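Local structure of DNA-(apurinic or apyrimidinic site) endonuclease 2 (Xenopus laevis, 6WCD) at residues A[4-9]-A[30-35]; A[181-186]-A[270-275]. The protein incises DNA weakly at abasic sites and degrades DNA strands exonucleolytically from their 3' ends during repair, this chain being its catalytic domain. All coordinates share one frame; numbering follows the deposited sequence. Where two conformers were deposited one is given.

Contact 1 (A[4-9]-A[30-35]); sequences VSWNIN and ICLQET. With MG (magnesium ion), chain B.
Asn9 and Glu34 reach a single magnesium ion from the C-terminal ends of two adjacent parallel strands, the outer members of the beta-alpha-beta unit 2-7, 18-25, 29-33 in this exonuclease-endonuclease-phosphatase fold. Asn9 OD1 binds the metal at 2.1 Å and Glu34 OE1 at 2.0 Å; four waters complete six ligands. The two side chains run alongside each other and point the same way, amide and carboxylate planes turned 50° apart, and each gives one oxygen to the ion. In the second shell, Glu34 OE2 and Asn7 OD1 each accept a hydrogen bond from a metal-bound water. The same Asn7 OD1 takes the backbone N-H of Asn9 at 3.1 Å, an Asx turn that helps fix the metal-binding residue, while Asn7 ND2 turns to Asp183. Behind the site the strands are zipped by backbone bonds, among them Gln33 N to Trp6 O and Ile8 N to Gln33 O. On the face of Trp6 and Leu32, Ile8 CD1 meets Leu32 CD1 at 4.0 Å. On the other face Gln33, bent at chi2 (88°), folds back along the neighbouring strand toward Ser5. Gln33 NE2 donates to Ser5 OG at 3.0 Å, the hydroxyl tilted 24° from the amide plane, and the same NE2 also bonds Asn140 OD1. One water accepts from Ser5 OG and donates to Gln33 OE1.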
ATOM      1  N   VAL A   4       7.506  -3.732   4.222  1.00 10.51           N
ATOM      2  CA  VAL A   4       7.869  -2.355   3.966  1.00 11.18           C
ATOM      3  C   VAL A   4       6.837  -1.753   3.032  1.00 11.10           C
ATOM      4  O   VAL A   4       6.345  -2.428   2.116  1.00 10.93           O
ATOM      5  CB  VAL A   4       9.270  -2.248   3.346  1.00 11.47           C
ATOM      6  CG1 VAL A   4       9.535  -0.888   2.716  1.00 14.15           C
ATOM      7  CG2 VAL A   4      10.332  -2.536   4.366  1.00 13.15           C
ATOM      8  N   SER A   5       6.546  -0.494   3.247  1.00  9.91           N
ATOM      9  CA  SER A   5       5.735   0.324   2.330  1.00  9.98           C
ATOM     10  C   SER A   5       6.534   1.569   1.966  1.00 10.73           C
ATOM     11  O   SER A   5       7.136   2.200   2.835  1.00 11.69           O
ATOM     12  CB  SER A   5       4.423   0.735   2.975  1.00 12.69           C
ATOM     13  OG  SER A   5       3.593   1.452   2.115  1.00 14.73           O
ATOM     14  N   TRP A   6       6.525   1.943   0.689  1.00 10.07           N
ATOM     15  CA  TRP A   6       7.289   3.098   0.247  1.00  8.52           C
ATOM     16  C   TRP A   6       6.692   3.727  -0.990  1.00  9.13           C
ATOM     17  O   TRP A   6       6.575   3.071  -2.036  1.00 10.74           O
ATOM     18  CB  TRP A   6       8.733   2.703  -0.049  1.00 10.29           C
ATOM     19  CG  TRP A   6       9.703   3.845  -0.296  1.00 10.10           C
ATOM     20  CD1 TRP A   6       9.561   5.182   0.068  1.00 11.00           C
ATOM     21  CD2 TRP A   6      10.969   3.749  -0.933  1.00 10.76           C
ATOM     22  NE1 TRP A   6      10.670   5.862  -0.281  1.00 11.91           N
ATOM     23  CE2 TRP A   6      11.546   5.012  -0.949  1.00 11.01           C
ATOM     24  CE3 TRP A   6      11.676   2.687  -1.514  1.00 11.91           C
ATOM     25  CZ2 TRP A   6      12.808   5.281  -1.476  1.00 13.62           C
ATOM     26  CZ3 TRP A   6      12.894   2.949  -2.084  1.00 14.86           C
ATOM     27  CH2 TRP A   6      13.482   4.212  -2.055  1.00 14.74           C
ATOM     28  N   ASN A   7       6.340   5.016  -0.905  1.00 10.17           N
ATOM     29  CA  ASN A   7       5.969   5.781  -2.091  1.00  9.71           C
ATOM     30  C   ASN A   7       7.289   6.215  -2.696  1.00 10.61           C
ATOM     31  O   ASN A   7       8.014   7.065  -2.149  1.00 11.76           O
ATOM     32  CB  ASN A   7       5.095   6.967  -1.762  1.00 10.34           C
ATOM     33  CG  ASN A   7       4.791   7.792  -2.996  1.00 13.02           C
ATOM     34  OD1 ASN A   7       5.611   7.938  -3.884  1.00 12.44           O
ATOM     35  ND2 ASN A   7       3.604   8.359  -3.042  1.00 16.16           N
ATOM     36  N   ILE A   8       7.662   5.549  -3.792  1.00 10.92           N
ATOM     37  CA  ILE A   8       8.991   5.642  -4.367  1.00  9.77           C
ATOM     38  C   ILE A   8       9.108   6.738  -5.408  1.00 10.10           C
ATOM     39  O   ILE A   8      10.212   7.027  -5.886  1.00 12.12           O
ATOM     40  CB  ILE A   8       9.375   4.242  -4.918  1.00 10.78           C
ATOM     41  CG1 ILE A   8      10.851   4.131  -5.197  1.00 13.28           C
ATOM     42  CG2 ILE A   8       8.568   3.906  -6.177  1.00 12.51           C
ATOM     43  CD1 ILE A   8      11.311   2.654  -5.520  1.00 13.52           C
ATOM     44  N   ASN A   9       7.999   7.416  -5.727  1.00 11.42           N
ATOM     45  CA  ASN A   9       8.012   8.559  -6.644  1.00 10.99           C
ATOM     46  C   ASN A   9       8.663   8.212  -7.976  1.00 11.65           C
ATOM     47  O   ASN A   9       9.392   9.020  -8.564  1.00 15.18           O
ATOM     48  CB  ASN A   9       8.687   9.803  -6.021  1.00 12.17           C
ATOM     49  CG  ASN A   9       8.291  11.086  -6.740  1.00 14.20           C
ATOM     50  OD1 ASN A   9       7.125  11.296  -7.084  1.00 15.33           O
ATOM     51  ND2 ASN A   9       9.254  11.938  -6.995  1.00 18.95           N
ATOM     52  N   ILE A  30       7.555  -6.201   0.045  1.00 10.72           N
ATOM     53  CA  ILE A  30       7.858  -4.788  -0.167  1.00  9.97           C
ATOM     54  C   ILE A  30       6.787  -4.220  -1.073  1.00  9.59           C
ATOM     55  O   ILE A  30       6.643  -4.654  -2.231  1.00 11.25           O
ATOM     56  CB  ILE A  30       9.267  -4.568  -0.752  1.00 11.64           C
ATOM     57  CG1 ILE A  30      10.290  -5.118   0.227  1.00 13.06           C
ATOM     58  CG2 ILE A  30       9.483  -3.082  -1.096  1.00 11.47           C
ATOM     59  CD1 ILE A  30      11.614  -5.342  -0.368  1.00 14.05           C
ATOM     60  N   CYS A  31       6.085  -3.215  -0.580  1.00  9.99           N
ATOM     61  CA  CYS A  31       4.979  -2.585  -1.261  1.00  9.16           C
ATOM     62  C   CYS A  31       5.401  -1.184  -1.687  1.00 10.29           C
ATOM     63  O   CYS A  31       5.711  -0.331  -0.835  1.00 11.93           O
ATOM     64  CB  CYS A  31       3.759  -2.533  -0.368  1.00  9.80           C
ATOM     65  SG  CYS A  31       3.118  -4.180   0.050  1.00 13.04           S
ATOM     66  N   LEU A  32       5.407  -0.957  -2.969  1.00  9.19           N
ATOM     67  CA  LEU A  32       5.770   0.332  -3.561  1.00  8.96           C
ATOM     68  C   LEU A  32       4.539   1.018  -4.094  1.00 10.98           C
ATOM     69  O   LEU A  32       3.672   0.389  -4.729  1.00 11.27           O
ATOM     70  CB  LEU A  32       6.766   0.167  -4.692  1.00 10.36           C
ATOM     71  CG  LEU A  32       8.060  -0.565  -4.317  1.00 10.41           C
ATOM     72  CD1 LEU A  32       9.007  -0.646  -5.503  1.00 13.82           C
ATOM     73  CD2 LEU A  32       8.751   0.042  -3.144  1.00 11.17           C
ATOM     74  N   GLN A  33       4.480   2.326  -3.862  1.00  9.37           N
ATOM     75  CA  GLN A  33       3.458   3.165  -4.479  1.00 10.43           C
ATOM     76  C   GLN A  33       4.067   4.203  -5.412  1.00  9.62           C
ATOM     77  O   GLN A  33       5.198   4.638  -5.265  1.00 10.89           O
ATOM     78  CB  GLN A  33       2.600   3.871  -3.420  1.00 11.26           C
ATOM     79  CG  GLN A  33       1.984   2.896  -2.446  1.00 11.52           C
ATOM     80  CD  GLN A  33       2.869   2.603  -1.276  1.00 12.61           C
ATOM     81  OE1 GLN A  33       3.569   3.479  -0.772  1.00 13.98           O
ATOM     82  NE2 GLN A  33       2.805   1.385  -0.808  1.00 11.69           N
ATOM     83  N   GLU A  34       3.249   4.595  -6.386  1.00  9.60           N
ATOM     84  CA  GLU A  34       3.634   5.494  -7.473  1.00 10.15           C
ATOM     85  C   GLU A  34       4.891   4.930  -8.146  1.00 10.84           C
ATOM     86  O   GLU A  34       5.950   5.560  -8.233  1.00 12.44           O
ATOM     87  CB  GLU A  34       3.814   6.957  -7.009  1.00 11.82           C
ATOM     88  CG  GLU A  34       3.702   7.864  -8.213  1.00 13.01           C
ATOM     89  CD  GLU A  34       4.006   9.299  -7.962  1.00 14.55           C
ATOM     90  OE1 GLU A  34       4.678   9.639  -6.964  1.00 14.64           O
ATOM     91  OE2 GLU A  34       3.560  10.122  -8.842  1.00 17.18           O
ATOM     92  N   THR A  35       4.726   3.728  -8.696  1.00 10.52           N
ATOM     93  CA  THR A  35       5.796   3.096  -9.466  1.00 10.05           C
ATOM     94  C   THR A  35       6.111   3.880 -10.731  1.00 10.34           C
ATOM     95  O   THR A  35       7.259   3.850 -11.201  1.00 12.08           O
ATOM     96  CB  THR A  35       5.423   1.691  -9.888  1.00 11.80           C
ATOM     97  OG1 THR A  35       4.293   1.826 -10.748  1.00 13.02           O
ATOM     98  CG2 THR A  35       5.087   0.824  -8.694  1.00 13.12           C
TER
HETATM   99 MG    MG B 401       5.202  11.473  -6.270  1.00 14.93          MG
HETATM  100  O   HOH W   1       4.142   4.242   1.796  1.00 14.12           O
HETATM  101  O   HOH W   2       5.862  10.659  -4.474  1.00 14.35           O
HETATM  102  O   HOH W   3       4.541  12.358  -8.092  1.00 18.78           O
HETATM  103  O   HOH W   4       5.636  13.354  -5.521  1.00 18.33           O
HETATM  104  O   HOH W   5       3.281  11.600  -5.486  1.00 20.33           O

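Contact 2 (A[181-186]-A[270-275]). With BU1 (1,4-butanediol), chain G.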
ATOM      1  N   LEU A 181      -1.592  -0.835   3.645  1.00 12.16           N
ATOM      2  CA  LEU A 181      -0.426   0.010   3.720  1.00 12.94           C
ATOM      3  C   LEU A 181      -0.262   0.851   2.497  1.00 12.52           C
ATOM      4  O   LEU A 181      -0.774   0.523   1.416  1.00 13.48           O
ATOM      5  CB  LEU A 181       0.796  -0.815   3.990  1.00 14.98           C
ATOM      6  CG  LEU A 181       1.314  -1.731   2.904  1.00 14.35           C
ATOM      7  CD1 LEU A 181       2.403  -2.599   3.517  1.00 17.02           C
ATOM      8  CD2 LEU A 181       0.354  -2.649   2.339  1.00 20.04           C
ATOM      9  N   GLY A 182       0.382   1.970   2.676  1.00 12.50           N
ATOM     10  CA  GLY A 182       0.699   2.796   1.539  1.00 13.90           C
ATOM     11  C   GLY A 182       0.465   4.234   1.847  1.00 12.96           C
ATOM     12  O   GLY A 182       0.518   4.662   2.998  1.00 13.32           O
ATOM     13  N   ASP A 183       0.292   5.015   0.784  1.00 12.27           N
ATOM     14  CA  ASP A 183       0.225   6.461   0.815  1.00 11.51           C
ATOM     15  C   ASP A 183      -1.242   6.806   0.875  1.00 12.94           C
ATOM     16  O   ASP A 183      -1.968   6.730  -0.133  1.00 14.02           O
ATOM     17  CB  ASP A 183       0.894   7.087  -0.393  1.00 13.54           C
ATOM     18  CG  ASP A 183       0.826   8.597  -0.409  1.00 19.12           C
ATOM     19  OD1 ASP A 183       0.120   9.232   0.457  1.00 19.48           O
ATOM     20  OD2 ASP A 183       1.485   9.201  -1.309  1.00 19.90           O
ATOM     21  N   VAL A 184      -1.701   7.057   2.090  1.00 14.67           N
ATOM     22  CA  VAL A 184      -3.108   7.432   2.300  1.00 13.79           C
ATOM     23  C   VAL A 184      -3.371   8.883   1.967  1.00 15.74           C
ATOM     24  O   VAL A 184      -4.533   9.284   1.738  1.00 16.85           O
ATOM     25  CB  VAL A 184      -3.446   7.043   3.756  1.00 16.32           C
ATOM     26  CG1 VAL A 184      -4.802   7.529   4.170  1.00 20.96           C
ATOM     27  CG2 VAL A 184      -3.365   5.543   3.929  1.00 18.42           C
ATOM     28  N   ASN A 185      -2.340   9.736   1.901  1.00 15.28           N
ATOM     29  CA  ASN A 185      -2.457  11.115   1.490  1.00 16.23           C
ATOM     30  C   ASN A 185      -3.378  11.939   2.397  1.00 20.79           C
ATOM     31  O   ASN A 185      -3.991  12.896   1.971  1.00 22.11           O
ATOM     32  CB  ASN A 185      -2.926  11.206   0.023  1.00 18.92           C
ATOM     33  CG  ASN A 185      -2.494  12.460  -0.630  1.00 34.15           C
ATOM     34  OD1 ASN A 185      -1.474  13.042  -0.259  1.00 28.91           O
ATOM     35  ND2 ASN A 185      -3.283  12.930  -1.597  1.00 29.04           N
ATOM     36  N   THR A 186      -3.439  11.569   3.685  1.00 17.44           N
ATOM     37  CA  THR A 186      -4.049  12.369   4.750  1.00 16.03           C
ATOM     38  C   THR A 186      -3.227  12.109   6.008  1.00 15.80           C
ATOM     39  O   THR A 186      -2.893  10.947   6.289  1.00 17.44           O
ATOM     40  CB  THR A 186      -5.479  11.947   5.034  1.00 20.32           C
ATOM     41  OG1 THR A 186      -6.326  12.254   3.912  1.00 25.75           O
ATOM     42  CG2 THR A 186      -6.045  12.714   6.214  1.00 25.49           C
ATOM     43  N   THR A 270       5.258  15.790   6.658  1.00 16.71           N
ATOM     44  CA  THR A 270       3.997  15.226   7.128  0.52 17.57           C
ATOM     45  C   THR A 270       4.123  13.716   7.147  1.00 16.08           C
ATOM     46  O   THR A 270       4.890  13.160   6.372  1.00 15.08           O
ATOM     47  CB  THR A 270       2.826  15.609   6.224  0.52 19.21           C
ATOM     48  OG1 THR A 270       2.881  17.005   5.906  0.52 33.26           O
ATOM     49  CG2 THR A 270       1.551  15.309   6.929  0.52 13.92           C
ATOM     50  N   ARG A 271       3.348  13.044   8.026  1.00 15.78           N
ATOM     51  CA  ARG A 271       3.275  11.573   8.031  1.00 15.03           C
ATOM     52  C   ARG A 271       1.980  11.155   7.303  1.00 16.15           C
ATOM     53  O   ARG A 271       0.877  11.379   7.831  1.00 16.47           O
ATOM     54  CB  ARG A 271       3.311  10.982   9.431  1.00 15.67           C
ATOM     55  CG  ARG A 271       3.433   9.412   9.382  1.00 15.92           C
ATOM     56  CD  ARG A 271       3.588   8.791  10.764  1.00 16.35           C
ATOM     57  NE  ARG A 271       2.374   8.970  11.536  1.00 17.32           N
ATOM     58  CZ  ARG A 271       1.444   8.047  11.734  1.00 16.53           C
ATOM     59  NH1 ARG A 271       1.581   6.820  11.268  1.00 15.89           N
ATOM     60  NH2 ARG A 271       0.348   8.382  12.396  1.00 18.98           N
ATOM     61  N   ILE A 272       2.115  10.607   6.097  1.00 14.92           N
ATOM     62  CA  ILE A 272       0.966  10.226   5.267  1.00 12.46           C
ATOM     63  C   ILE A 272       1.099   8.789   4.764  1.00 13.48           C
ATOM     64  O   ILE A 272       0.229   8.335   3.977  1.00 14.07           O
ATOM     65  CB  ILE A 272       0.726  11.204   4.097  1.00 14.86           C
ATOM     66  CG1 ILE A 272       1.978  11.324   3.209  1.00 15.60           C
ATOM     67  CG2 ILE A 272       0.210  12.553   4.631  1.00 18.77           C
ATOM     68  CD1 ILE A 272       1.705  12.072   1.917  1.00 18.73           C
ATOM     69  N   ASP A 273       2.121   8.083   5.184  1.00 12.64           N
ATOM     70  CA  ASP A 273       2.355   6.681   4.852  1.00 13.62           C
ATOM     71  C   ASP A 273       2.172   5.834   6.101  1.00 14.45           C
ATOM     72  O   ASP A 273       2.753   6.108   7.160  1.00 14.62           O
ATOM     73  CB  ASP A 273       3.755   6.576   4.304  1.00 12.86           C
ATOM     74  CG  ASP A 273       3.924   7.402   3.027  1.00 17.30           C
ATOM     75  OD1 ASP A 273       3.401   6.952   1.939  1.00 18.43           O
ATOM     76  OD2 ASP A 273       4.525   8.509   3.051  1.00 16.12           O
ATOM     77  N   TYR A 274       1.370   4.794   5.966  1.00 12.17           N
ATOM     78  CA  TYR A 274       0.883   4.010   7.061  1.00 10.87           C
ATOM     79  C   TYR A 274       1.024   2.535   6.810  1.00 11.99           C
ATOM     80  O   TYR A 274       1.016   2.054   5.677  1.00 12.18           O
ATOM     81  CB  TYR A 274      -0.617   4.274   7.295  1.00 12.31           C
ATOM     82  CG  TYR A 274      -1.013   5.672   7.617  1.00 13.83           C
ATOM     83  CD1 TYR A 274      -1.314   6.027   8.900  1.00 14.87           C
ATOM     84  CD2 TYR A 274      -1.212   6.606   6.633  1.00 14.98           C
ATOM     85  CE1 TYR A 274      -1.768   7.285   9.224  1.00 17.23           C
ATOM     86  CE2 TYR A 274      -1.616   7.873   6.945  1.00 15.54           C
ATOM     87  CZ  TYR A 274      -1.924   8.205   8.222  1.00 16.44           C
ATOM     88  OH  TYR A 274      -2.395   9.451   8.582  1.00 19.01           O
ATOM     89  N   ILE A 275       1.104   1.780   7.937  1.00 12.43           N
ATOM     90  CA  ILE A 275       0.871   0.336   7.955  1.00 11.17           C
ATOM     91  C   ILE A 275      -0.264   0.112   8.933  1.00 11.47           C
ATOM     92  O   ILE A 275      -0.099   0.211  10.159  1.00 13.15           O
ATOM     93  CB  ILE A 275       2.129  -0.477   8.316  1.00 11.50           C
ATOM     94  CG1 ILE A 275       3.202  -0.193   7.276  1.00 13.54           C
ATOM     95  CG2 ILE A 275       1.762  -1.946   8.425  1.00 12.95           C
ATOM     96  CD1 ILE A 275       4.569  -0.799   7.597  1.00 14.84           C
TER
HETATM   97  C1  BU1 G 406      -6.245  15.423   2.930  1.00 65.37           C
HETATM   98  C2  BU1 G 406      -7.655  14.898   3.241  1.00 64.72           C
HETATM   99  C3  BU1 G 406      -8.546  14.819   1.994  1.00 64.77           C
HETATM  100  C4  BU1 G 406      -9.827  15.646   2.161  1.00 60.73           C
HETATM  101  O5  BU1 G 406      -5.723  16.081   4.063  1.00 67.53           O
HETATM  102  O6  BU1 G 406     -10.124  16.263   0.932  1.00 66.57           O
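Tyr274 lies across from Gly182 in an antiparallel, hydrogen-bonded pair, and its side chain follows the 181-186 segment as that segment leaves the strand. From CB, CG stands anti to the carbonyl carbon (chi1 -60°), which sends the ring along the departing chain. Tyr274 CD2 then meets Val184 CG2 at 3.6 Å, the two side chains crossing at about a right angle. Tyr274 CE2, one atom further, lies 3.8 Å from Val184 CB and also approaches Thr186 O, as does CZ. At the tip, Tyr274 OH donates to Thr186 O at 2.8 Å, the carbonyl oxygen sitting in the ring plane at its edge. A phenylalanine here would keep the ring against Val184 but would probably leave Thr186 O without this donor and the loop less firmly held. Gly182 N donates to Tyr274 O, and Tyr274 N to Gly182 O, each at 3.1 Å. Beyond them Val184 N bonds Ile272 O. The backbone angles of Gly182 (138°/-158°) would drive a CB into the carbonyl oxygen of Leu181, which calls for glycine at this corner. Ile272 lies against the turn, its CD1 3.6 Å from Asp183 OD1 and its CG2 against Thr186 C. Asp183 and Asp273 project on the same face, their OD1 atoms 4.3 Å apart; Asp273 OD2 is met by Thr255 and His300. This corner carries the active-site Asp183 and, by similarity, the transition-state stabiliser Asn185 and the catalytically important Asp273, a grouping consistent with the catalytic centre of AP endonucleases in the DNase I-like fold.

In the fold
Both contacts are buried in the core, with centres about 11 Å apart, and they lie in different sheets: contact 1 between neighbouring parallel strands of the six-stranded sheet, contact 2 where strand 177-181 ends beside the antiparallel strand 269-278 of the other. Contact 1 adds a metal site to its strand pairing, whereas contact 2 brings two carboxylates together without a magnesium ion between them. The sheets meet directly: Asn7 ND2 hydrogen-bonds Asp183 OD2 at 2.9 Å, Ser5 OG packs on Gly182 CA, and Cys31 SG touches Leu181 CD1. Polar bonding thus links them near the active site, while sulfur and methyl groups meet further back.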